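Local coordinates for protein endo-beta-1,4-glucanase (Cryptopygus antarcticus, PDB 5H4U) that hydrolyses internal beta-1,4-glucosidic linkages in carboxymethylcellulose, lichenan and barley beta-glucan, releasing mainly cellobiose, cellotriose and cellotetraose from carboxymethylcellulose, at residues 27-31 with 146-152; 48-54 with 71-77; 116-121 with 192-196. All coordinates share one frame. Numbering follows the deposited sequence.

Interaction 1 of 3, residues 27-31 with 146-152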
# COMPACT_ATOMS: atom_id res chain seq x y z
N TYR A 27 -6.88 -0.16 1.72
CA TYR A 27 -7.13 1.22 1.33
C TYR A 27 -6.40 1.53 0.03
O TYR A 27 -5.41 0.89 -0.30
CB TYR A 27 -6.69 2.20 2.42
CG TYR A 27 -5.27 2.72 2.32
CD1 TYR A 27 -4.19 1.95 2.75
CD2 TYR A 27 -5.01 4.00 1.83
CE1 TYR A 27 -2.89 2.43 2.68
CE2 TYR A 27 -3.71 4.49 1.75
CZ TYR A 27 -2.66 3.70 2.17
OH TYR A 27 -1.37 4.19 2.08
N TRP A 28 -6.94 2.50 -0.69
CA TRP A 28 -6.28 3.00 -1.90
C TRP A 28 -6.85 4.40 -2.15
O TRP A 28 -7.88 4.56 -2.79
CB TRP A 28 -6.50 2.10 -3.10
CG TRP A 28 -5.65 2.48 -4.25
CD1 TRP A 28 -5.87 3.48 -5.15
CD2 TRP A 28 -4.44 1.83 -4.64
NE1 TRP A 28 -4.86 3.51 -6.08
CE2 TRP A 28 -3.97 2.50 -5.80
CE3 TRP A 28 -3.71 0.76 -4.14
CZ2 TRP A 28 -2.80 2.13 -6.44
CZ3 TRP A 28 -2.55 0.39 -4.78
CH2 TRP A 28 -2.10 1.07 -5.92
N ASP A 29 -6.15 5.39 -1.62
CA ASP A 29 -6.55 6.77 -1.77
C ASP A 29 -5.79 7.46 -2.90
O ASP A 29 -6.00 8.65 -3.11
CB ASP A 29 -6.36 7.51 -0.45
CG ASP A 29 -4.91 7.58 -0.00
OD1 ASP A 29 -4.01 7.12 -0.75
OD2 ASP A 29 -4.67 8.06 1.13
N CYS A 30 -4.91 6.75 -3.60
CA CYS A 30 -4.18 7.27 -4.74
C CYS A 30 -3.13 8.31 -4.38
O CYS A 30 -2.49 8.85 -5.29
CB CYS A 30 -5.13 7.90 -5.78
SG CYS A 30 -6.31 6.79 -6.57
N CYS A 31 -2.92 8.63 -3.10
CA CYS A 31 -2.10 9.78 -2.77
C CYS A 31 -0.61 9.45 -2.86
O CYS A 31 -0.20 8.29 -2.73
CB CYS A 31 -2.37 10.25 -1.35
SG CYS A 31 -4.05 10.65 -1.04
N VAL A 146 -10.90 4.71 0.17
CA VAL A 146 -9.93 5.81 0.22
C VAL A 146 -9.58 6.17 1.65
O VAL A 146 -8.45 6.56 1.94
CB VAL A 146 -10.46 7.02 -0.55
CG1 VAL A 146 -10.43 6.76 -2.03
CG2 VAL A 146 -11.87 7.34 -0.11
N GLY A 147 -10.52 6.11 2.57
CA GLY A 147 -10.16 6.44 3.93
C GLY A 147 -10.20 7.94 4.17
O GLY A 147 -10.92 8.68 3.52
N ILE A 148 -9.35 8.38 5.10
CA ILE A 148 -9.28 9.79 5.47
C ILE A 148 -9.04 10.67 4.24
O ILE A 148 -9.70 11.69 4.06
CB ILE A 148 -8.20 9.99 6.55
CG1 ILE A 148 -8.72 9.47 7.89
CG2 ILE A 148 -7.78 11.45 6.68
CD1 ILE A 148 -7.64 9.33 8.93
N PHE A 149 -8.13 10.26 3.36
CA PHE A 149 -7.77 11.04 2.18
C PHE A 149 -8.35 10.41 0.92
O PHE A 149 -8.84 9.28 0.92
CB PHE A 149 -6.24 11.16 2.05
CG PHE A 149 -5.55 11.67 3.30
CD1 PHE A 149 -5.41 13.03 3.53
CD2 PHE A 149 -5.03 10.78 4.23
CE1 PHE A 149 -4.76 13.48 4.68
CE2 PHE A 149 -4.40 11.23 5.36
CZ PHE A 149 -4.27 12.58 5.60
N ASN A 150 -8.30 11.18 -0.18
CA ASN A 150 -8.79 10.73 -1.49
C ASN A 150 -8.16 11.58 -2.59
O ASN A 150 -8.65 12.67 -2.87
CB ASN A 150 -10.31 10.80 -1.57
CG ASN A 150 -10.85 10.39 -2.96
OD1 ASN A 150 -10.15 9.75 -3.76
ND2 ASN A 150 -12.09 10.74 -3.24
N GLY A 151 -7.11 11.08 -3.21
CA GLY A 151 -6.71 11.73 -4.44
C GLY A 151 -7.16 11.00 -5.69
O GLY A 151 -6.70 11.31 -6.79
N CYS A 152 -8.10 10.07 -5.52
CA CYS A 152 -8.53 9.23 -6.64
C CYS A 152 -9.52 9.95 -7.54
O CYS A 152 -9.61 9.63 -8.73
CB CYS A 152 -9.14 7.93 -6.12
SG CYS A 152 -7.95 6.77 -5.37
O HOH W 1 -6.59 7.78 3.00
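This contact builds the nucleophile side of the active site of this family 45 glycoside hydrolase: Asp29, the inferred nucleophile, lies just past the end of strand 19-27 and packs on the loop that leads into helix 152-156. Two links tie the segments together, one covalent and one a backbone hydrogen bond. Cys30 SG and Cys152 SG form a disulfide at 2.0 Å, and Gly151 N donates to Asp29 O at 2.7 Å. Gly151 is the N-cap residue of helix 152-156, so the nucleophile's own carbonyl is fastened to the start of that helix. The site sits at the rim of the double-psi beta-barrel of this clan, just beyond the point where strand 19-27 runs parallel to strand 135-140, the strand that carries Asp138, the inferred proton donor; the side chain of Tyr27 packs against Asp138. Asp29 OD1 accepts from Cys31 N at 3.0 Å, closing an Asx turn, while Asp29 OD2 lies 2.7 Å from water 1, which also contacts Val146 O at 2.5 Å and accepts from Phe149 N at 2.9 Å. Asp29 CB itself packs 3.3 Å from both Val146 O and Phe149 O. A second Asx turn, Cys152 N to Asn150 OD1 at 2.7 Å, shapes the helix start, and Cys152 SG meets the edge of the Trp28 indole, 3.9 Å from Trp28 CD1.

Interaction 2 of 3, residues 48-54 with 71-77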
# COMPACT_ATOMS: atom_id res chain seq x y z
N ARG A 48 9.22 5.68 -5.47
CA ARG A 48 8.88 6.27 -6.75
C ARG A 48 7.42 6.75 -6.78
O ARG A 48 6.51 6.03 -6.35
CB ARG A 48 9.10 5.22 -7.84
CG ARG A 48 8.87 5.64 -9.25
CD ARG A 48 8.80 4.41 -10.11
NE ARG A 48 8.33 4.76 -11.44
CZ ARG A 48 7.25 4.25 -12.04
NH1 ARG A 48 6.50 3.32 -11.46
NH2 ARG A 48 6.94 4.69 -13.25
N THR A 49 7.19 7.96 -7.25
CA THR A 49 5.84 8.41 -7.51
C THR A 49 5.67 8.73 -8.99
O THR A 49 6.62 8.81 -9.76
CB THR A 49 5.42 9.62 -6.64
OG1 THR A 49 6.52 10.50 -6.44
CG2 THR A 49 4.91 9.12 -5.30
N CYS A 50 4.42 8.84 -9.40
CA CYS A 50 4.13 8.91 -10.81
C CYS A 50 3.24 10.10 -11.12
O CYS A 50 2.66 10.74 -10.24
CB CYS A 50 3.47 7.61 -11.29
SG CYS A 50 4.60 6.21 -11.42
N LYS A 51 3.12 10.34 -12.41
CA LYS A 51 2.18 11.31 -12.91
C LYS A 51 0.78 10.72 -12.83
O LYS A 51 0.59 9.56 -12.45
CB LYS A 51 2.53 11.67 -14.35
CG LYS A 51 3.77 12.50 -14.49
CD LYS A 51 3.46 13.75 -15.30
CE LYS A 51 2.60 13.40 -16.54
NZ LYS A 51 2.34 14.62 -17.40
N ALA A 52 -0.21 11.51 -13.20
CA ALA A 52 -1.60 11.07 -13.11
C ALA A 52 -1.84 9.74 -13.79
O ALA A 52 -2.66 8.96 -13.33
CB ALA A 52 -2.51 12.12 -13.73
N ASN A 53 -1.09 9.43 -14.84
CA ASN A 53 -1.42 8.23 -15.59
C ASN A 53 -1.06 6.97 -14.83
O ASN A 53 -1.50 5.88 -15.22
CB ASN A 53 -0.75 8.27 -16.96
CG ASN A 53 0.75 8.28 -16.89
OD1 ASN A 53 1.35 7.82 -15.90
ND2 ASN A 53 1.38 8.84 -17.92
N GLY A 54 -0.27 7.07 -13.77
CA GLY A 54 0.13 5.92 -13.00
C GLY A 54 1.35 5.19 -13.52
O GLY A 54 1.71 4.17 -12.94
N SER A 71 1.34 14.65 -8.28
CA SER A 71 2.04 13.38 -8.10
C SER A 71 1.14 12.34 -7.43
O SER A 71 0.46 12.63 -6.45
CB SER A 71 3.28 13.61 -7.25
OG SER A 71 3.80 12.39 -6.78
N TYR A 72 1.16 11.11 -7.95
CA TYR A 72 0.27 10.04 -7.47
C TYR A 72 1.05 8.76 -7.20
O TYR A 72 2.24 8.66 -7.50
CB TYR A 72 -0.86 9.78 -8.48
CG TYR A 72 -1.74 10.99 -8.67
CD1 TYR A 72 -2.86 11.18 -7.87
CD2 TYR A 72 -1.43 11.95 -9.59
CE1 TYR A 72 -3.65 12.28 -8.01
CE2 TYR A 72 -2.21 13.06 -9.74
CZ TYR A 72 -3.33 13.21 -8.96
OH TYR A 72 -4.12 14.32 -9.10
N VAL A 73 0.36 7.79 -6.59
CA VAL A 73 0.95 6.46 -6.44
C VAL A 73 0.98 5.75 -7.79
O VAL A 73 0.08 5.92 -8.63
CB VAL A 73 0.19 5.62 -5.38
CG1 VAL A 73 -1.26 5.49 -5.74
CG2 VAL A 73 0.84 4.23 -5.23
N CYS A 74 2.01 4.93 -8.00
CA CYS A 74 2.22 4.30 -9.30
C CYS A 74 1.39 3.03 -9.45
O CYS A 74 1.19 2.28 -8.49
CB CYS A 74 3.71 3.98 -9.48
SG CYS A 74 4.86 5.44 -9.54
N ASN A 75 0.91 2.79 -10.69
CA ASN A 75 0.15 1.58 -10.99
C ASN A 75 0.96 0.37 -10.56
O ASN A 75 0.40 -0.66 -10.14
CB ASN A 75 -0.16 1.51 -12.48
CG ASN A 75 -1.14 2.57 -12.94
OD1 ASN A 75 -2.05 2.94 -12.21
ND2 ASN A 75 -0.96 3.08 -14.16
N ASP A 76 2.27 0.54 -10.56
CA ASP A 76 3.27 -0.44 -10.21
C ASP A 76 3.19 -0.89 -8.76
O ASP A 76 3.72 -1.95 -8.41
CB ASP A 76 4.61 0.30 -10.36
CG ASP A 76 5.63 -0.50 -11.03
OD1 ASP A 76 5.36 -1.69 -11.22
OD2 ASP A 76 6.70 0.07 -11.37
N GLN A 77 2.52 -0.12 -7.92
CA GLN A 77 2.50 -0.40 -6.50
C GLN A 77 1.22 -1.07 -6.04
O GLN A 77 0.78 -0.88 -4.91
CB GLN A 77 2.83 0.90 -5.76
CG GLN A 77 4.37 1.06 -5.73
CD GLN A 77 4.86 2.45 -5.40
OE1 GLN A 77 4.24 3.18 -4.63
NE2 GLN A 77 6.00 2.83 -5.98
O HOH W 2 4.23 5.61 -5.24
O HOH W 3 6.65 2.25 -8.89
O HOH W 4 6.27 13.34 -6.03
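Within the long connection between strands 19-27 and 80-82, Cys50 and Cys74, both m at chi1, bring their SG atoms to 2.0 Å in a disulfide. Beside it, Cys50 and Tyr72 form a single antiparallel bridge: Cys50 N to Tyr72 O at 2.9 Å and Tyr72 N to Cys50 O at 2.8 Å. The Arg48 side chain, t through chi3, places Cys74 SG over one face of the guanidinium (Arg48 NH1 to Cys74 SG 3.3 Å) and Arg48 NH1 3.3 Å from Asp76 OD2 in a salt bridge. The m rotamer of Tyr72 sets Tyr72 CE2 4.1 Å from Ala52 CB. Its hydroxyl is hydrogen-bonded to Ser154. Chi1 of Asn75 (m, -69°) turns its end toward the type I turn at Lys51 to Gly54: Asn75 ND2 donates to Asn53 O at 3.0 Å and Asn75 N to Gly54 O at 2.8 Å. Gln77 NE2 donates to Arg48 O at 3.3 Å. Covalent, ionic and hydrogen-bonded links let these loops keep their shape without a regular sheet.

Interaction 3 of 3, residues 116-121 with 192-196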
# COMPACT_ATOMS: atom_id res chain seq x y z
N ILE A 116 -8.08 -16.34 4.78
CA ILE A 116 -6.69 -16.37 4.31
C ILE A 116 -5.71 -16.67 5.45
O ILE A 116 -4.51 -16.42 5.33
CB ILE A 116 -6.30 -15.07 3.58
CG1 ILE A 116 -6.28 -13.88 4.53
CG2 ILE A 116 -7.27 -14.80 2.48
CD1 ILE A 116 -5.86 -12.59 3.89
N SER A 117 -6.22 -17.19 6.58
CA SER A 117 -5.38 -17.62 7.70
C SER A 117 -4.35 -18.64 7.24
O SER A 117 -4.67 -19.59 6.53
CB SER A 117 -6.25 -18.22 8.79
OG SER A 117 -5.49 -18.47 9.96
N GLY A 118 -3.10 -18.42 7.64
CA GLY A 118 -2.01 -19.27 7.23
C GLY A 118 -1.26 -18.77 6.01
O GLY A 118 -0.12 -19.20 5.78
N GLN A 119 -1.88 -17.90 5.22
CA GLN A 119 -1.25 -17.37 4.03
C GLN A 119 -0.24 -16.29 4.39
O GLN A 119 -0.28 -15.67 5.46
CB GLN A 119 -2.29 -16.81 3.05
CG GLN A 119 -3.34 -17.81 2.59
CD GLN A 119 -4.32 -17.22 1.57
OE1 GLN A 119 -3.98 -16.31 0.81
NE2 GLN A 119 -5.55 -17.75 1.54
N LYS A 120 0.71 -16.09 3.49
CA LYS A 120 1.89 -15.29 3.72
C LYS A 120 1.88 -14.13 2.73
O LYS A 120 1.81 -14.35 1.51
CB LYS A 120 3.16 -16.09 3.53
CG LYS A 120 3.54 -17.06 4.61
CD LYS A 120 5.06 -16.97 4.75
CE LYS A 120 5.74 -18.31 5.01
NZ LYS A 120 6.90 -18.50 4.07
N MET A 121 2.01 -12.92 3.24
CA MET A 121 2.15 -11.77 2.35
C MET A 121 3.35 -10.95 2.77
O MET A 121 3.57 -10.71 3.97
CB MET A 121 0.91 -10.90 2.36
CG MET A 121 1.00 -9.77 1.37
SD MET A 121 -0.40 -8.65 1.49
CE MET A 121 -0.11 -7.64 0.02
N GLY A 192 -9.44 -12.68 -5.11
CA GLY A 192 -8.95 -13.99 -5.45
C GLY A 192 -8.00 -14.55 -4.41
O GLY A 192 -8.42 -15.31 -3.53
N TRP A 193 -6.75 -14.09 -4.43
CA TRP A 193 -5.77 -14.59 -3.47
C TRP A 193 -6.10 -14.12 -2.06
O TRP A 193 -5.93 -14.87 -1.09
CB TRP A 193 -4.38 -14.11 -3.87
CG TRP A 193 -3.22 -14.58 -3.02
CD1 TRP A 193 -2.32 -15.56 -3.34
CD2 TRP A 193 -2.80 -14.07 -1.74
NE1 TRP A 193 -1.38 -15.69 -2.35
CE2 TRP A 193 -1.66 -14.80 -1.35
CE3 TRP A 193 -3.29 -13.08 -0.88
CZ2 TRP A 193 -1.00 -14.58 -0.15
CZ3 TRP A 193 -2.64 -12.87 0.31
CH2 TRP A 193 -1.50 -13.62 0.67
N PHE A 194 -6.56 -12.87 -1.94
CA PHE A 194 -6.88 -12.23 -0.68
C PHE A 194 -8.25 -12.61 -0.15
O PHE A 194 -8.53 -12.39 1.02
CB PHE A 194 -6.77 -10.71 -0.89
CG PHE A 194 -6.78 -9.90 0.37
CD1 PHE A 194 -5.62 -9.75 1.13
CD2 PHE A 194 -7.93 -9.25 0.78
CE1 PHE A 194 -5.62 -8.97 2.28
CE2 PHE A 194 -7.92 -8.49 1.93
CZ PHE A 194 -6.75 -8.34 2.68
N LYS A 195 -9.11 -13.17 -1.01
CA LYS A 195 -10.40 -13.77 -0.62
C LYS A 195 -11.35 -12.79 0.01
O LYS A 195 -12.24 -13.19 0.76
CB LYS A 195 -10.20 -14.96 0.32
CG LYS A 195 -9.80 -16.20 -0.41
CD LYS A 195 -9.53 -17.36 0.52
CE LYS A 195 -8.69 -18.40 -0.17
NZ LYS A 195 -8.36 -19.48 0.75
N ASN A 196 -11.20 -11.50 -0.31
CA ASN A 196 -11.98 -10.42 0.30
C ASN A 196 -12.03 -10.53 1.82
O ASN A 196 -12.99 -10.10 2.46
CB ASN A 196 -13.37 -10.40 -0.31
CG ASN A 196 -14.13 -9.14 0.00
OD1 ASN A 196 -13.53 -8.08 0.28
ND2 ASN A 196 -15.45 -9.22 -0.07
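A type II beta turn from Ile116 to Gln119, closed by Gln119 N to Ile116 O at 3.0 Å, leads directly into strand 120-128, while residues 192-196 form an irregular loop that follows helix 184-191. The turn is part of the connection between the antiparallel strands 106-111 and 120-128 of the double-psi beta-barrel, and the loop packs against it at the barrel's margin. Gly118, at phi 94° and psi -20°, takes the third position of the turn, where a CB would be jammed against the preceding carbonyl oxygen. The backbones stay well apart, the nearest CA atoms being those of Ile116 and Phe194 at 6.5 Å, so side chains fill the space between them. Trp193 has the largest area covered by the other segment, 96 Å². Trp193 CZ2, at the ring edge, comes 3.3 Å from Lys120 O, Trp193 CH2 lies 4.0 Å from Met121 CB, and the Gln119 side chain lies over one indole face. Trp193 NE1 donates to Asn84 O, in the turn between strands 80-82 and 85-94. The rings of both Trp193 and Phe194 meet Trp189 of helix 184-191, so the three rings group together. Ile116, its CB directed toward the loop, packs CG2 3.6 Å from Lys195 CB and 3.1 Å from Phe194 O. With chi1 p and chi2 t, Ile116 places CD1 over the face of the Phe194 ring, a CH-pi contact 4.3 Å from the ring centroid and 27° off its normal.

How the interactions relate
Interactions 1 and 2 adjoin, with centres 13 Å apart, and interaction 2 is nested inside the long loop that interaction 1 closes. Tyr72 CE1 lies 3.4 Å from Gly151 O, Val73 CG1 packs 3.6 Å from Cys30 CA, and Gln77 O is 3.6 Å from Trp28 CZ3, so the 71-77 segment backs the residues flanking the nucleophile; the Val73 and Asp29 side chains are about 6 Å apart. Interaction 3 crosses interaction 1 along the chain but does not touch it, their centres being 23 Å apart, and lies across the chain's centre from interaction 2. Its Phe194 side chain is about 10 Å from that of Asp138, the inferred proton donor.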